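Local structure of iron-sulfur cluster assembly protein CyaY (Psychromonas ingrahamii, 4HS5) at residues A[7-10]-A[11-14]. The protein is a bacterial frataxin that probably binds iron and takes part in iron-sulfur cluster assembly, which it may regulate. Numbering follows the deposited sequence.
Sequences IQLA and DQLY
I7 and D11 are joined first through the backbone: the amide N of D11 donates to O of I7 at 2.8 Å. The same i to i+4 bond recurs from Q12 to Q8, L13 to L9 and Y14 to A10, with N-H...O angles of 157° to 161°, so four successive bonds carry the α-helix through about two turns. The carboxylate of D11 bends back over the preceding turn because CG stands beside its own backbone N (chi1 -76°). This brings CG to 3.1 Å from O of I7, an approach without a bond, while OD2 rests 3.7 Å from the methyl CG2 of I7. The charge of D11 is met by R51 of strand 46-52, which forms a salt bridge with OD1; the arginine also makes a cation-pi contact with Y14. With alanine at D11 the carboxylate is gone, and R51 would probably lose this charged mate, while the I7 methyl would lose a neighbour on that side. O of A10 lies obliquely to the ring of Y14, 3.4 Å from CD1; an aromatic ring ending in a hydroxyl suits this place because it can meet R51 through its pi system while its OH is hydrogen-bonded to O of S35. A10, a small residue on the face of the helix turned to the sheet, is buried and touches R51. On another side of the helix, Q12 runs back extended beyond CG, and its OE1 lies 3.8 Å from CD2 of L9, the aliphatic branch bordering a polar chain suited to the exposed surface. L13, buried and branched, packs on F85 and L86 of helix 85-97 and on W76 of strand 75-78, which L9 also touches. Helix 3-24 is thus amphipathic, its apolar side laid with helix 85-97 against the antiparallel sheet in the α-β sandwich of the frataxin fold.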
ATOM      1  N   ILE A   7       7.046  -0.030  13.017  1.00 11.64           N
ATOM      2  CA  ILE A   7       6.502   1.306  12.822  1.00 16.31           C
ATOM      3  C   ILE A   7       7.377   2.125  11.880  1.00 13.71           C
ATOM      4  O   ILE A   7       6.858   2.818  10.993  1.00 12.85           O
ATOM      5  CB  ILE A   7       6.323   2.045  14.168  1.00 19.60           C
ATOM      6  CG1 ILE A   7       5.233   1.367  15.004  1.00 22.07           C
ATOM      7  CG2 ILE A   7       6.024   3.514  13.944  1.00 19.50           C
ATOM      8  CD1 ILE A   7       4.037   0.894  14.203  1.00 29.64           C
ATOM      9  N   GLN A   8       8.692   2.031  12.048  1.00 12.51           N
ATOM     10  CA  GLN A   8       9.625   2.713  11.154  1.00 14.04           C
ATOM     11  C   GLN A   8       9.444   2.265   9.706  1.00 10.50           C
ATOM     12  O   GLN A   8       9.349   3.104   8.810  1.00 10.47           O
ATOM     13  CB  GLN A   8      11.077   2.499  11.590  1.00 13.24           C
ATOM     14  CG  GLN A   8      11.471   3.249  12.851  1.00 16.31           C
ATOM     15  CD  GLN A   8      12.877   2.920  13.287  1.00 23.54           C
ATOM     16  OE1 GLN A   8      13.338   1.787  13.130  1.00 17.52           O
ATOM     17  NE2 GLN A   8      13.572   3.908  13.844  1.00 21.10           N
ATOM     18  N   LEU A   9       9.394   0.953   9.486  1.00  8.73           N
ATOM     19  CA  LEU A   9       9.236   0.411   8.142  1.00  6.31           C
ATOM     20  C   LEU A   9       7.869   0.738   7.546  1.00  8.07           C
ATOM     21  O   LEU A   9       7.773   1.079   6.366  1.00  7.50           O
ATOM     22  CB  LEU A   9       9.462  -1.099   8.161  1.00  9.13           C
ATOM     23  CG  LEU A   9      10.920  -1.457   8.422  1.00 10.49           C
ATOM     24  CD1 LEU A   9      11.026  -2.925   8.770  1.00 11.54           C
ATOM     25  CD2 LEU A   9      11.764  -1.143   7.193  1.00 11.91           C
ATOM     26  N   ALA A  10       6.817   0.654   8.346  1.00  7.53           N
ATOM     27  CA  ALA A  10       5.490   0.952   7.839  1.00  8.10           C
ATOM     28  C   ALA A  10       5.349   2.444   7.524  1.00  6.93           C
ATOM     29  O   ALA A  10       4.692   2.808   6.543  1.00  7.74           O
ATOM     30  CB  ALA A  10       4.418   0.486   8.817  1.00  9.20           C
ATOM     31  N   ASP A  11       5.967   3.302   8.342  1.00  8.72           N
ATOM     32  CA  ASP A  11       6.009   4.733   8.049  1.00 10.83           C
ATOM     33  C   ASP A  11       6.725   5.006   6.737  1.00  7.51           C
ATOM     34  O   ASP A  11       6.267   5.821   5.934  1.00  7.30           O
ATOM     35  CB  ASP A  11       6.692   5.525   9.170  1.00  9.70           C
ATOM     36  CG  ASP A  11       5.811   5.710  10.388  1.00 15.16           C
ATOM     37  OD1 ASP A  11       4.614   5.376  10.323  1.00 18.33           O
ATOM     38  OD2 ASP A  11       6.328   6.207  11.412  1.00 23.37           O
ATOM     39  N   GLN A  12       7.861   4.348   6.530  1.00  8.97           N
ATOM     40  CA  GLN A  12       8.585   4.483   5.275  1.00  8.97           C
ATOM     41  C   GLN A  12       7.698   4.065   4.107  1.00  8.22           C
ATOM     42  O   GLN A  12       7.670   4.727   3.075  1.00  7.82           O
ATOM     43  CB  GLN A  12       9.883   3.670   5.305  1.00  7.19           C
ATOM     44  CG  GLN A  12      10.967   4.318   6.179  1.00  9.02           C
ATOM     45  CD  GLN A  12      12.252   3.535   6.204  1.00 10.05           C
ATOM     46  OE1 GLN A  12      12.308   2.386   5.764  1.00 12.22           O
ATOM     47  NE2 GLN A  12      13.306   4.147   6.743  1.00  7.75           N
ATOM     48  N   LEU A  13       6.964   2.972   4.275  1.00  6.15           N
ATOM     49  CA  LEU A  13       6.046   2.529   3.233  1.00  7.99           C
ATOM     50  C   LEU A  13       4.960   3.550   2.940  1.00  6.94           C
ATOM     51  O   LEU A  13       4.705   3.875   1.780  1.00  5.15           O
ATOM     52  CB  LEU A  13       5.409   1.201   3.624  1.00  5.53           C
ATOM     53  CG  LEU A  13       4.411   0.609   2.626  1.00  6.57           C
ATOM     54  CD1 LEU A  13       5.038   0.359   1.268  1.00  8.41           C
ATOM     55  CD2 LEU A  13       3.803  -0.679   3.215  1.00  7.89           C
ATOM     56  N   TYR A  14       4.315   4.055   3.983  1.00  5.89           N
ATOM     57  CA  TYR A  14       3.223   4.992   3.788  1.00  4.92           C
ATOM     58  C   TYR A  14       3.732   6.256   3.122  1.00  4.49           C
ATOM     59  O   TYR A  14       3.127   6.747   2.177  1.00  6.29           O
ATOM     60  CB  TYR A  14       2.559   5.353   5.117  1.00  6.35           C
ATOM     61  CG  TYR A  14       1.528   4.371   5.600  1.00  6.31           C
ATOM     62  CD1 TYR A  14       1.557   3.044   5.207  1.00  7.74           C
ATOM     63  CD2 TYR A  14       0.502   4.788   6.444  1.00  6.17           C
ATOM     64  CE1 TYR A  14       0.602   2.146   5.658  1.00  7.90           C
ATOM     65  CE2 TYR A  14      -0.456   3.899   6.895  1.00  7.07           C
ATOM     66  CZ  TYR A  14      -0.407   2.588   6.490  1.00  7.80           C
ATOM     67  OH  TYR A  14      -1.362   1.698   6.927  1.00 10.65           O
TER